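Local atomic coordinates of Cel44C (Paenibacillus polymyxa, PDB entry 2YIH), a protein that cleaves internal beta-1,4-glucosidic bonds of xyloglucan and related glucans as an endo-acting glycoside hydrolase of family 44. Residues A[34-38]-A[400-404]; A[42-47]-A[387-391]; A[136-142]-A[155-161]; A[205-209]-A[258-262]; A[418-424]-A[436-441]. The protein carries 8 engineered substitutions. All blocks are in the same frame, centred on the assembly; numbering follows the deposited sequence. Where two conformers were deposited one is given.

Contact 1 (A[34-38]-A[400-404]); sequences LAGDE and YVSAA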
# COMPACT_ATOMS: atom_id res chain seq x y z
N LEU A 34 2.18 0.09 13.15
CA LEU A 34 1.67 1.25 13.91
C LEU A 34 1.54 0.91 15.40
O LEU A 34 2.51 0.41 15.99
CB LEU A 34 0.35 1.77 13.28
CG LEU A 34 0.50 2.18 11.80
CD1 LEU A 34 -0.85 2.64 11.18
CD2 LEU A 34 1.53 3.30 11.63
N ALA A 35 0.37 1.09 16.00
CA ALA A 35 0.24 0.83 17.44
C ALA A 35 0.27 -0.65 17.78
O ALA A 35 0.79 -1.04 18.84
CB ALA A 35 -1.01 1.48 18.00
N GLY A 36 -0.20 -1.47 16.85
CA GLY A 36 -0.16 -2.92 17.04
C GLY A 36 -1.52 -3.52 17.28
O GLY A 36 -1.65 -4.75 17.36
N ASP A 37 -2.54 -2.69 17.42
CA ASP A 37 -3.89 -3.19 17.60
C ASP A 37 -4.81 -2.81 16.44
O ASP A 37 -6.04 -2.76 16.57
CB ASP A 37 -4.47 -2.79 18.96
CG ASP A 37 -4.54 -1.29 19.16
OD1 ASP A 37 -4.02 -0.48 18.36
OD2 ASP A 37 -5.18 -0.90 20.15
N GLU A 38 -4.21 -2.61 15.27
CA GLU A 38 -5.01 -2.24 14.10
C GLU A 38 -5.57 -3.48 13.41
O GLU A 38 -6.34 -3.35 12.47
CB GLU A 38 -4.13 -1.48 13.10
CG GLU A 38 -3.70 -0.04 13.53
CD GLU A 38 -2.51 -0.01 14.44
OE1 GLU A 38 -1.80 -1.04 14.58
OE2 GLU A 38 -2.30 1.03 15.05
N TYR A 400 -4.39 9.32 14.36
CA TYR A 400 -5.64 9.33 13.58
C TYR A 400 -5.61 8.38 12.39
O TYR A 400 -6.66 7.88 11.95
CB TYR A 400 -6.06 10.76 13.22
CG TYR A 400 -6.86 11.44 14.31
CD1 TYR A 400 -8.18 11.06 14.57
CD2 TYR A 400 -6.27 12.42 15.14
CE1 TYR A 400 -8.94 11.69 15.56
CE2 TYR A 400 -7.01 13.06 16.12
CZ TYR A 400 -8.31 12.66 16.37
OH TYR A 400 -9.06 13.28 17.35
N VAL A 401 -4.40 8.04 11.90
CA VAL A 401 -4.31 6.94 10.92
C VAL A 401 -4.65 5.61 11.59
O VAL A 401 -5.42 4.81 11.06
CB VAL A 401 -2.92 6.91 10.24
CG1 VAL A 401 -2.81 5.66 9.31
CG2 VAL A 401 -2.75 8.18 9.43
N SER A 402 -4.08 5.38 12.77
CA SER A 402 -4.37 4.15 13.49
C SER A 402 -5.87 4.09 13.80
O SER A 402 -6.45 3.02 13.72
CB SER A 402 -3.54 4.06 14.77
OG SER A 402 -2.15 3.91 14.48
N ALA A 403 -6.47 5.23 14.14
CA ALA A 403 -7.93 5.26 14.39
C ALA A 403 -8.75 4.76 13.19
O ALA A 403 -9.64 3.94 13.34
CB ALA A 403 -8.42 6.69 14.78
N ALA A 404 -8.36 5.20 12.00
CA ALA A 404 -9.07 4.80 10.77
C ALA A 404 -8.98 3.29 10.58
O ALA A 404 -10.00 2.64 10.29
CB ALA A 404 -8.51 5.54 9.54
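Val-401 meets Leu-34 through its CG1 branch, which lies 4.1 Å from Leu-34 CD1; the two side chains cross at about a right angle, and the contact is a light apolar one. One residue further on, Ser-402 contributes the largest share of the interface. In one of its two conformers its OG donates to Glu-38 OE2 over 2.9 Å, a bond that may not hold in the other. The same OG lies 3.5 Å from Leu-34 CB.

The acceptor is held in place by its own loop. Glu-38 folds through a bend at chi2 (82°), bringing its carboxylate back to the amides of the turn, where Ala-35 N reaches OE2 and Gly-36 N reaches OE1, both over 2.8 Å and on the syn side. These two bonds, one to each oxygen, fix the carboxylate's rotation; Ser-402 adds to them from the anti side of OE2, 29° out of the carboxylate plane.

The loop follows barrel strand 29-30, while helix 399-409 comes after barrel strand 387-390. Leu-34 and Val-401 both rest on Tyr-390 of that strand, Ala-404 faces helix 367-382, and Tyr-400 and Ala-403 touch Phe-480 of strand 474-481, placing the helix between barrel and beta domain.

Contact 2 (A[42-47]-A[387-391]); sequences ARRLGG and MANYW. With EDO (1,2-ethanediol), chain L.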
# COMPACT_ATOMS: atom_id res chain seq x y z
N ALA A 42 -2.00 -7.33 6.11
CA ALA A 42 -0.85 -7.37 5.19
C ALA A 42 0.27 -6.47 5.71
O ALA A 42 0.03 -5.37 6.16
CB ALA A 42 -1.27 -6.91 3.76
N ARG A 43 1.51 -6.96 5.62
CA ARG A 43 2.69 -6.18 6.02
C ARG A 43 3.69 -6.18 4.88
O ARG A 43 3.89 -7.21 4.24
CB ARG A 43 3.30 -6.78 7.30
CG ARG A 43 2.31 -6.63 8.48
CD ARG A 43 2.82 -7.33 9.77
NE ARG A 43 4.01 -6.69 10.34
CZ ARG A 43 5.20 -7.28 10.45
NH1 ARG A 43 5.41 -8.47 9.87
NH2 ARG A 43 6.18 -6.68 11.09
N ARG A 44 4.37 -5.04 4.65
CA ARG A 44 5.35 -4.93 3.57
C ARG A 44 6.69 -4.56 4.18
O ARG A 44 6.77 -3.68 5.03
CB ARG A 44 4.95 -3.80 2.62
CG ARG A 44 6.03 -3.42 1.57
CD ARG A 44 5.38 -2.52 0.54
NE ARG A 44 6.32 -2.11 -0.52
CZ ARG A 44 6.97 -0.95 -0.55
NH1 ARG A 44 6.98 -0.14 0.52
NH2 ARG A 44 7.70 -0.63 -1.63
N LEU A 45 7.75 -5.20 3.67
CA LEU A 45 9.12 -4.80 4.00
C LEU A 45 9.67 -4.19 2.69
O LEU A 45 10.09 -4.91 1.78
CB LEU A 45 9.95 -6.01 4.45
CG LEU A 45 11.41 -5.69 4.78
CD1 LEU A 45 11.50 -4.74 5.96
CD2 LEU A 45 12.17 -6.98 5.09
N GLY A 46 9.66 -2.87 2.64
CA GLY A 46 10.00 -2.18 1.39
C GLY A 46 10.35 -0.74 1.63
O GLY A 46 10.67 -0.37 2.74
N GLY A 47 10.42 0.04 0.55
CA GLY A 47 10.91 1.40 0.65
C GLY A 47 12.40 1.54 0.38
O GLY A 47 13.07 0.58 0.02
N MET A 387 -4.13 -4.95 -2.68
CA MET A 387 -3.28 -4.78 -1.50
C MET A 387 -2.92 -3.30 -1.40
O MET A 387 -2.74 -2.62 -2.44
CB MET A 387 -2.02 -5.66 -1.58
CG MET A 387 -1.08 -5.54 -0.37
SD MET A 387 0.24 -6.77 -0.56
CE MET A 387 -0.63 -8.32 -0.39
N ALA A 388 -2.85 -2.79 -0.17
CA ALA A 388 -2.48 -1.38 0.01
C ALA A 388 -1.77 -1.26 1.34
O ALA A 388 -2.22 -1.85 2.32
CB ALA A 388 -3.73 -0.44 0.01
N ASN A 389 -0.70 -0.48 1.37
CA ASN A 389 0.19 -0.41 2.56
C ASN A 389 0.50 1.07 2.88
O ASN A 389 1.16 1.77 2.11
CB ASN A 389 1.51 -1.21 2.31
CG ASN A 389 1.25 -2.65 1.95
OD1 ASN A 389 1.29 -3.57 2.82
ND2 ASN A 389 0.97 -2.88 0.69
N TYR A 390 -0.08 1.55 3.97
CA TYR A 390 0.22 2.89 4.48
C TYR A 390 1.74 3.06 4.73
O TYR A 390 2.44 2.09 5.08
CB TYR A 390 -0.54 3.07 5.79
CG TYR A 390 -0.22 4.32 6.52
CD1 TYR A 390 -0.65 5.55 6.02
CD2 TYR A 390 0.55 4.29 7.68
CE1 TYR A 390 -0.35 6.73 6.69
CE2 TYR A 390 0.82 5.47 8.40
CZ TYR A 390 0.39 6.69 7.86
OH TYR A 390 0.65 7.86 8.51
N TRP A 391 2.23 4.27 4.46
CA TRP A 391 3.62 4.62 4.81
C TRP A 391 3.63 5.80 5.81
O TRP A 391 3.02 6.83 5.56
CB TRP A 391 4.38 5.01 3.53
CG TRP A 391 5.77 5.39 3.84
CD1 TRP A 391 6.22 6.65 4.20
CD2 TRP A 391 6.91 4.53 3.86
NE1 TRP A 391 7.58 6.60 4.46
CE2 TRP A 391 8.02 5.31 4.26
CE3 TRP A 391 7.10 3.17 3.59
CZ2 TRP A 391 9.32 4.76 4.37
CZ3 TRP A 391 8.39 2.63 3.70
CH2 TRP A 391 9.47 3.42 4.13
C1 EDO L . 12.10 -0.75 5.62
O1 EDO L . 12.58 -0.14 4.42
C2 EDO L . 12.24 0.29 6.73
O2 EDO L . 11.32 1.34 6.48
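Ala-42 and Arg-44 face Met-387 and Asn-389 across the interior of a TIM barrel, the (beta/alpha)8 fold. Strand 42-45 is the second of its eight parallel strands and 387-390 the last; strand 29-30 separates them, which explains why the axes stay 7.5 Å apart at 65° and no backbone hydrogen bond joins the pair. The contact is made mainly by inward-pointing side chains, with the glycine backbone beyond the first strand.

Ala-42, Arg-44, Met-387 and Asn-389 form the buried half. Ala-42 CB lies 4.4 Å from Met-387 CG, and Arg-44 CB sits 3.9 Å from Asn-389 CG. The arginine starts with CG opposite its backbone N (chi1 170°) and runs extended to NE, away from Asn-389 and toward the tryptophan. Its guanidinium has Gly-46 CA over the centre of one face, 3.7 Å above the plane, while NH1 is hydrogen-bonded to Asn-31 OD1.

Toward the glycan side burial is less complete. Trp-391 and Gly-46 are partly exposed, and the tryptophan side chain comes within about 6 Å of a bound glucose unit. Only its six-membered ring reaches over: CZ3 is 3.9 Å from Gly-46 O, which lies near the ring plane at the edge. A 1,2-ethanediol, probably from the crystallisation liquor, occupies this side; its O2 is 3.6 Å from Trp-391 CH2, and its O1 donates to Gly-46 O at 2.6 Å.

Contact 3 (A[136-142]-A[155-161]); sequences NQVVNAK and NYVYVDE. Engineered in segment 155-161: Tyr-156 (natural residue Arg). With CA (calcium ion), chain C.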
# COMPACT_ATOMS: atom_id res chain seq x y z
N ASN A 136 28.62 -4.98 -2.74
CA ASN A 136 28.65 -6.32 -3.34
C ASN A 136 27.69 -6.34 -4.51
O ASN A 136 26.67 -5.65 -4.48
CB ASN A 136 28.23 -7.38 -2.31
CG ASN A 136 29.25 -7.54 -1.20
OD1 ASN A 136 30.44 -7.38 -1.43
ND2 ASN A 136 28.78 -7.93 -0.00
N GLN A 137 28.01 -7.14 -5.52
CA GLN A 137 27.18 -7.22 -6.73
C GLN A 137 26.02 -8.18 -6.49
O GLN A 137 26.20 -9.27 -5.92
CB GLN A 137 28.01 -7.74 -7.90
CG GLN A 137 29.10 -6.85 -8.32
CD GLN A 137 29.82 -7.39 -9.57
OE1 GLN A 137 29.22 -8.10 -10.41
NE2 GLN A 137 31.11 -7.09 -9.68
N VAL A 138 24.84 -7.81 -6.98
CA VAL A 138 23.66 -8.71 -6.99
C VAL A 138 23.70 -9.64 -8.22
O VAL A 138 23.97 -9.19 -9.37
CB VAL A 138 22.36 -7.89 -7.00
CG1 VAL A 138 21.11 -8.82 -7.17
CG2 VAL A 138 22.21 -7.08 -5.69
N VAL A 139 23.51 -10.94 -7.98
CA VAL A 139 23.36 -11.91 -9.08
C VAL A 139 22.05 -12.63 -8.83
O VAL A 139 21.81 -13.10 -7.71
CB VAL A 139 24.56 -12.92 -9.05
CG1 VAL A 139 24.36 -14.07 -10.03
CG2 VAL A 139 25.90 -12.14 -9.33
N ASN A 140 21.20 -12.69 -9.86
CA ASN A 140 19.86 -13.20 -9.66
C ASN A 140 19.84 -14.69 -9.47
O ASN A 140 19.13 -15.21 -8.57
CB ASN A 140 18.96 -12.79 -10.82
CG ASN A 140 18.67 -11.32 -10.80
OD1 ASN A 140 18.66 -10.69 -9.73
ND2 ASN A 140 18.49 -10.75 -11.97
N ALA A 141 20.61 -15.39 -10.31
CA ALA A 141 20.65 -16.88 -10.26
C ALA A 141 22.09 -17.40 -10.03
O ALA A 141 23.00 -17.18 -10.86
CB ALA A 141 20.06 -17.47 -11.56
N LYS A 142 22.28 -18.07 -8.90
CA LYS A 142 23.61 -18.52 -8.48
C LYS A 142 24.21 -19.54 -9.44
O LYS A 142 25.43 -19.54 -9.68
CB LYS A 142 23.53 -19.12 -7.06
CG LYS A 142 24.90 -19.36 -6.44
CD LYS A 142 24.79 -20.02 -5.05
CE LYS A 142 26.19 -20.00 -4.39
NZ LYS A 142 26.18 -20.80 -3.09
N ASN A 155 32.28 -11.32 -3.33
CA ASN A 155 31.75 -10.00 -3.68
C ASN A 155 30.32 -10.04 -4.19
O ASN A 155 29.89 -9.11 -4.89
CB ASN A 155 32.64 -9.37 -4.77
CG ASN A 155 32.49 -7.86 -4.86
OD1 ASN A 155 32.38 -7.15 -3.85
ND2 ASN A 155 32.43 -7.36 -6.10
N TYR A 156 29.58 -11.10 -3.83
CA TYR A 156 28.29 -11.36 -4.48
C TYR A 156 27.22 -11.58 -3.45
O TYR A 156 27.49 -12.16 -2.40
CB TYR A 156 28.36 -12.65 -5.32
CG TYR A 156 29.35 -12.52 -6.45
CD1 TYR A 156 29.07 -11.68 -7.52
CD2 TYR A 156 30.59 -13.17 -6.39
CE1 TYR A 156 30.01 -11.52 -8.55
CE2 TYR A 156 31.52 -13.01 -7.39
CZ TYR A 156 31.24 -12.20 -8.46
OH TYR A 156 32.15 -12.04 -9.46
N VAL A 157 25.98 -11.28 -3.84
CA VAL A 157 24.83 -11.75 -3.08
C VAL A 157 23.90 -12.36 -4.11
O VAL A 157 23.72 -11.78 -5.17
CB VAL A 157 24.17 -10.57 -2.33
CG1 VAL A 157 22.87 -10.96 -1.76
CG2 VAL A 157 25.13 -10.07 -1.22
N TYR A 158 23.40 -13.57 -3.86
CA TYR A 158 22.62 -14.27 -4.88
C TYR A 158 21.16 -14.24 -4.48
O TYR A 158 20.81 -14.72 -3.43
CB TYR A 158 23.08 -15.73 -4.93
CG TYR A 158 24.50 -15.88 -5.44
CD1 TYR A 158 24.79 -15.65 -6.78
CD2 TYR A 158 25.56 -16.17 -4.56
CE1 TYR A 158 26.09 -15.78 -7.28
CE2 TYR A 158 26.89 -16.28 -5.04
CZ TYR A 158 27.13 -16.08 -6.40
OH TYR A 158 28.41 -16.24 -6.89
N VAL A 159 20.29 -13.73 -5.34
CA VAL A 159 18.92 -13.50 -4.89
C VAL A 159 18.18 -14.83 -4.79
O VAL A 159 17.43 -15.06 -3.83
CB VAL A 159 18.16 -12.52 -5.79
CG1 VAL A 159 16.76 -12.29 -5.21
CG2 VAL A 159 18.89 -11.19 -5.86
N ASP A 160 18.40 -15.74 -5.75
CA ASP A 160 17.67 -17.01 -5.68
C ASP A 160 18.11 -17.88 -4.49
O ASP A 160 17.31 -18.64 -3.95
CB ASP A 160 17.64 -17.76 -7.03
CG ASP A 160 19.01 -18.28 -7.48
OD1 ASP A 160 20.06 -17.90 -6.94
OD2 ASP A 160 19.00 -19.08 -8.44
N GLU A 161 19.35 -17.71 -4.05
CA GLU A 161 19.85 -18.34 -2.83
C GLU A 161 19.07 -17.84 -1.61
O GLU A 161 18.73 -18.60 -0.70
CB GLU A 161 21.35 -18.07 -2.66
CG GLU A 161 21.95 -18.83 -1.48
CD GLU A 161 23.45 -18.85 -1.51
OE1 GLU A 161 24.05 -17.77 -1.49
OE2 GLU A 161 24.03 -19.94 -1.65
CA CA C . 28.28 -13.42 -0.58
O HOH W 1 27.95 -15.46 -1.91
O HOH W 2 29.54 -11.54 0.19
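Lys-142 NZ and Glu-161 OE2 form a salt bridge of 2.7 Å at one end of the parallel pair 136-139 and 156-158, part of a small mixed sheet in which 135-139 is the middle of three strands; 156-158 runs directly into helix 159-170. The carboxylate oxygen is met on its syn side, and the ammonium group also bonds Pro-145 O and Gln-147 OE1. Close by, Lys-142 N donates to Asp-160 OD1 over 3.0 Å, tying the chain beyond the first strand to the opening turn of the helix.

Between the strands, Gln-137 and Val-139 each use N-H and C=O toward the partner, the straightest bond being Val-139 N to Val-157 O (2.9 Å, 169°). Val-139 O is taken by Val-159 N, and Asp-160 N to Asn-140 O then carries the bonding into the helix. The carbonyl of the engineered Tyr-156 binds calcium at 2.4 Å, alongside two waters, Glu-56, Asp-151 and Asp-154.

Packing surrounds this framework. The fully extended Lys-142 crosses Tyr-158 at about a right angle, laying CG over the ring centre, 3.5 Å from the centroid, in a CH-pi contact. Val-139 fills in beside both tyrosines, its CG2 3.7 Å from Tyr-156 CD1. On the other face of the sheet, Val-138 CG1 touches Val-159 CG2 at 3.5 Å.

Contact 4 (A[205-209]-A[258-262]); sequences AKELV and FVDYY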
# COMPACT_ATOMS: atom_id res chain seq x y z
N ALA A 205 13.69 2.56 -19.72
CA ALA A 205 12.45 1.76 -19.78
C ALA A 205 12.75 0.32 -20.16
O ALA A 205 12.29 -0.61 -19.49
CB ALA A 205 11.44 2.37 -20.72
N LYS A 206 13.57 0.12 -21.20
CA LYS A 206 13.94 -1.24 -21.58
C LYS A 206 14.81 -1.88 -20.51
O LYS A 206 14.61 -3.05 -20.17
CB LYS A 206 14.65 -1.26 -22.95
CG LYS A 206 15.02 -2.68 -23.42
CD LYS A 206 15.96 -2.61 -24.62
CE LYS A 206 16.12 -3.99 -25.28
NZ LYS A 206 16.91 -4.93 -24.44
N GLU A 207 15.75 -1.10 -19.96
CA GLU A 207 16.57 -1.60 -18.84
C GLU A 207 15.69 -2.16 -17.71
O GLU A 207 15.98 -3.23 -17.16
CB GLU A 207 17.45 -0.47 -18.26
CG GLU A 207 18.24 -0.95 -17.04
CD GLU A 207 18.93 0.19 -16.30
OE1 GLU A 207 18.82 1.36 -16.74
OE2 GLU A 207 19.57 -0.09 -15.26
N LEU A 208 14.70 -1.38 -17.31
CA LEU A 208 13.83 -1.78 -16.20
C LEU A 208 13.13 -3.10 -16.52
O LEU A 208 13.09 -4.01 -15.68
CB LEU A 208 12.83 -0.68 -15.89
CG LEU A 208 11.92 -1.01 -14.69
CD1 LEU A 208 12.74 -1.42 -13.45
CD2 LEU A 208 11.01 0.17 -14.41
N VAL A 209 12.57 -3.21 -17.72
CA VAL A 209 11.93 -4.47 -18.12
C VAL A 209 12.91 -5.64 -18.10
O VAL A 209 12.62 -6.71 -17.57
CB VAL A 209 11.23 -4.36 -19.49
CG1 VAL A 209 10.85 -5.78 -20.03
CG2 VAL A 209 10.01 -3.47 -19.37
N PHE A 258 3.92 5.03 -19.61
CA PHE A 258 4.86 3.93 -19.28
C PHE A 258 4.13 2.72 -18.66
O PHE A 258 4.53 1.57 -18.87
CB PHE A 258 6.00 4.46 -18.36
CG PHE A 258 6.88 3.37 -17.84
CD1 PHE A 258 7.83 2.77 -18.66
CD2 PHE A 258 6.64 2.80 -16.58
CE1 PHE A 258 8.57 1.64 -18.20
CE2 PHE A 258 7.35 1.70 -16.11
CZ PHE A 258 8.32 1.08 -16.93
N VAL A 259 3.08 2.99 -17.89
CA VAL A 259 2.26 1.93 -17.27
C VAL A 259 1.94 0.88 -18.35
O VAL A 259 2.13 -0.32 -18.13
CB VAL A 259 0.95 2.52 -16.68
CG1 VAL A 259 -0.11 1.39 -16.36
CG2 VAL A 259 1.25 3.39 -15.44
N ASP A 260 1.48 1.34 -19.52
CA ASP A 260 1.09 0.43 -20.61
C ASP A 260 2.27 -0.30 -21.22
O ASP A 260 2.19 -1.52 -21.47
CB ASP A 260 0.37 1.22 -21.72
CG ASP A 260 -0.99 1.72 -21.28
OD1 ASP A 260 -1.54 1.21 -20.28
OD2 ASP A 260 -1.49 2.68 -21.90
N TYR A 261 3.38 0.42 -21.42
CA TYR A 261 4.60 -0.20 -21.97
C TYR A 261 5.05 -1.35 -21.07
O TYR A 261 5.39 -2.44 -21.53
CB TYR A 261 5.72 0.85 -22.13
CG TYR A 261 7.10 0.27 -22.43
CD1 TYR A 261 7.50 0.03 -23.74
CD2 TYR A 261 8.01 -0.01 -21.40
CE1 TYR A 261 8.77 -0.52 -24.01
CE2 TYR A 261 9.28 -0.54 -21.66
CZ TYR A 261 9.65 -0.80 -22.97
OH TYR A 261 10.87 -1.33 -23.24
N TYR A 262 5.11 -1.08 -19.77
CA TYR A 262 5.56 -2.08 -18.81
C TYR A 262 4.65 -3.32 -18.80
O TYR A 262 5.13 -4.45 -18.86
CB TYR A 262 5.64 -1.48 -17.42
CG TYR A 262 6.12 -2.42 -16.32
CD1 TYR A 262 7.50 -2.54 -16.03
CD2 TYR A 262 5.20 -3.08 -15.50
CE1 TYR A 262 7.92 -3.37 -15.00
CE2 TYR A 262 5.61 -3.88 -14.48
CZ TYR A 262 6.97 -4.00 -14.22
OH TYR A 262 7.36 -4.74 -13.17
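Tyr-261 and Phe-258 reach out from helix 258-273, with Tyr-262 beside them, to meet the small and branched side chains of helix 205-222. A chi1 of 169° swings Tyr-261 clear of its own main-chain nitrogen, sending the ring toward the other helix. Its CE2 corner enters beside Ala-205, 3.7 Å from Ala-205 CB, and the carbonyl oxygen of Ala-205 lies at the ring edge near its plane. Beyond this, Tyr-261 OH passes along the helix surface, 3.5 Å from Lys-206 CA.

Phe-258 lies beside it. Its CE1 is 3.9 Å from Ala-205 CB and its CZ 3.8 Å from Leu-208 CD2, the leucine and phenylalanine side chains crossing at about a right angle. Val-209 CG2 comes obliquely against Tyr-261, 3.8 Å from CE2, and more loosely against Tyr-262 CD1.

No hydrogen bond crosses the interface; the long aromatic groups span axes held 11.1 Å apart and inclined by 42°. The carboxylate of Asp-247 accepts the amides of Ala-205 (OD1) and Lys-206 (OD2), at the start of helix 205-222. Leu-208 and Tyr-262 both reach Pro-231 of strand 227-233, as expected for the main helices that follow strands 181-184 and 227-233 of a (beta/alpha)8 barrel.

Contact 5 (A[418-424]-A[436-441]); sequences FGDTSVS and HASVTN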
# COMPACT_ATOMS: atom_id res chain seq x y z
N PHE A 418 -15.15 -4.66 9.80
CA PHE A 418 -15.94 -4.51 8.57
C PHE A 418 -16.13 -5.84 7.84
O PHE A 418 -15.30 -6.76 7.93
CB PHE A 418 -15.19 -3.52 7.64
CG PHE A 418 -16.07 -2.75 6.69
CD1 PHE A 418 -17.06 -1.89 7.16
CD2 PHE A 418 -15.76 -2.74 5.33
CE1 PHE A 418 -17.83 -1.13 6.25
CE2 PHE A 418 -16.50 -2.00 4.43
CZ PHE A 418 -17.51 -1.15 4.89
N GLY A 419 -17.20 -5.93 7.06
CA GLY A 419 -17.47 -7.19 6.37
C GLY A 419 -16.52 -7.44 5.21
O GLY A 419 -15.88 -6.48 4.71
N ASP A 420 -16.55 -8.67 4.69
CA ASP A 420 -15.67 -9.05 3.58
C ASP A 420 -16.26 -8.77 2.21
O ASP A 420 -15.61 -8.97 1.20
CB ASP A 420 -15.19 -10.51 3.69
CG ASP A 420 -16.31 -11.56 3.59
OD1 ASP A 420 -17.47 -11.21 3.28
OD2 ASP A 420 -16.01 -12.78 3.78
N THR A 421 -17.51 -8.37 2.19
CA THR A 421 -18.24 -8.16 0.95
C THR A 421 -18.75 -6.72 0.88
O THR A 421 -19.60 -6.33 1.68
CB THR A 421 -19.45 -9.11 0.88
OG1 THR A 421 -18.98 -10.47 0.92
CG2 THR A 421 -20.21 -8.87 -0.45
N SER A 422 -18.23 -5.91 -0.05
CA SER A 422 -18.76 -4.56 -0.26
C SER A 422 -20.17 -4.65 -0.80
O SER A 422 -20.45 -5.51 -1.63
CB SER A 422 -17.91 -3.77 -1.27
OG SER A 422 -18.47 -2.49 -1.56
N VAL A 423 -21.05 -3.75 -0.37
CA VAL A 423 -22.36 -3.63 -1.02
C VAL A 423 -22.68 -2.17 -1.28
O VAL A 423 -22.03 -1.27 -0.74
CB VAL A 423 -23.49 -4.29 -0.17
CG1 VAL A 423 -23.17 -5.77 0.15
CG2 VAL A 423 -23.81 -3.48 1.11
N SER A 424 -23.65 -1.91 -2.16
CA SER A 424 -23.91 -0.55 -2.61
C SER A 424 -24.32 0.37 -1.45
O SER A 424 -25.23 0.06 -0.67
CB SER A 424 -24.99 -0.59 -3.69
OG SER A 424 -25.44 0.70 -4.06
N HIS A 436 -19.58 3.77 3.33
CA HIS A 436 -19.21 2.46 2.79
C HIS A 436 -19.93 1.38 3.55
O HIS A 436 -20.01 1.42 4.77
CB HIS A 436 -17.71 2.30 2.97
CG HIS A 436 -16.92 3.38 2.30
ND1 HIS A 436 -16.82 3.48 0.93
CD2 HIS A 436 -16.21 4.41 2.81
CE1 HIS A 436 -16.10 4.55 0.63
NE2 HIS A 436 -15.71 5.13 1.76
N ALA A 437 -20.45 0.38 2.82
CA ALA A 437 -21.25 -0.65 3.44
C ALA A 437 -20.70 -2.02 3.14
O ALA A 437 -20.07 -2.23 2.11
CB ALA A 437 -22.74 -0.56 2.94
N SER A 438 -20.97 -2.97 4.02
CA SER A 438 -20.49 -4.34 3.78
C SER A 438 -21.30 -5.34 4.57
O SER A 438 -21.91 -4.98 5.58
CB SER A 438 -19.00 -4.48 4.19
OG SER A 438 -18.83 -4.17 5.56
N VAL A 439 -21.29 -6.59 4.10
CA VAL A 439 -21.75 -7.75 4.86
C VAL A 439 -20.66 -8.83 4.81
O VAL A 439 -19.69 -8.69 4.08
CB VAL A 439 -23.06 -8.31 4.28
CG1 VAL A 439 -24.17 -7.25 4.37
CG2 VAL A 439 -22.85 -8.80 2.82
N THR A 440 -20.87 -9.96 5.49
CA THR A 440 -19.94 -11.09 5.36
C THR A 440 -20.71 -12.33 4.91
O THR A 440 -21.79 -12.59 5.42
CB THR A 440 -19.15 -11.36 6.68
OG1 THR A 440 -18.16 -10.33 6.85
CG2 THR A 440 -18.41 -12.72 6.64
N ASN A 441 -20.17 -13.05 3.91
CA ASN A 441 -20.79 -14.31 3.45
C ASN A 441 -22.27 -14.09 3.14
O ASN A 441 -23.12 -14.92 3.50
CB ASN A 441 -20.64 -15.43 4.50
CG ASN A 441 -20.96 -16.83 3.94
OD1 ASN A 441 -20.83 -17.06 2.73
ND2 ASN A 441 -21.30 -17.77 4.82
O HOH W 3 -17.96 -1.07 0.71
O HOH W 4 -20.10 0.52 -0.01
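Phe-418 lies with one ring face against Ser-438, whose OG sits 3.0 Å above the ring plane over its centre. The serine CB adds a CH-pi contact, 3.7 Å from the ring centroid. A chi1 of 60° tucks Ser-438 OG in over its own main chain, a position from which it also accepts Gly-419 N at 2.8 Å. The hydroxyl thus bridges the ring and the backbone that follows it.

Next along the hairpin, formed by strands 421-427 and 433-439 of the nine-stranded mixed sheet, Asp-420 and Thr-421 both face Val-439 in a classic beta bulge. Thr-421 and Val-439 are a hydrogen-bonded antiparallel pair: Thr-421 N to Val-439 O is 2.9 Å and Val-439 N to Thr-421 O is 3.0 Å. At the bulge, Asp-420 N donates to Thr-440 OG1 (3.2 Å), and Asp-420 OD1 receives Thr-421 OG1 at 2.9 Å from above the carboxylate plane, besides a weak bond from Asn-441 N.

Further on, Val-423 CG2 packs 3.6 Å from Ala-437 CB, and two waters connect the strands: one joins Ser-422 OG and Ala-437 O, the other Val-423 O and Ala-437 N. In the outer shell, Tyr-408 meets Phe-418 edge-to-face, with His-448 and Val-450 from strand 446-453 also against it. His-436 bonds Asp-375 and Lys-382 of helix 367-382, coupling the hairpin to the barrel.

The chemistry implies a division of labour: side-chain oxygens serve backbone amides at and just before the bulge, waters meet both the N-H and the C=O of Ala-437, and apolar contacts fill the buried parts.

Contacts 1 and 2 are neighbours, centres 14 Å apart, and touch through Tyr-390; each joins the start of the barrel to its end, with contact 2 inside the span that contact 1 closes. Contacts 3 and 4 lie in series between those ends, about 25 and 23 Å from contact 2, centre to centre, and 24 Å from each other; helix 205-222 serves both, taking part in contact 4 and packing on contact 3. Contact 5 comes last, in the nine-stranded beta domain, 21 Å from contact 1 and 45 Å from contact 3, across the chain's centre. Helices 399-409 and 367-382 lie between, joining barrel and beta domain through shared packing.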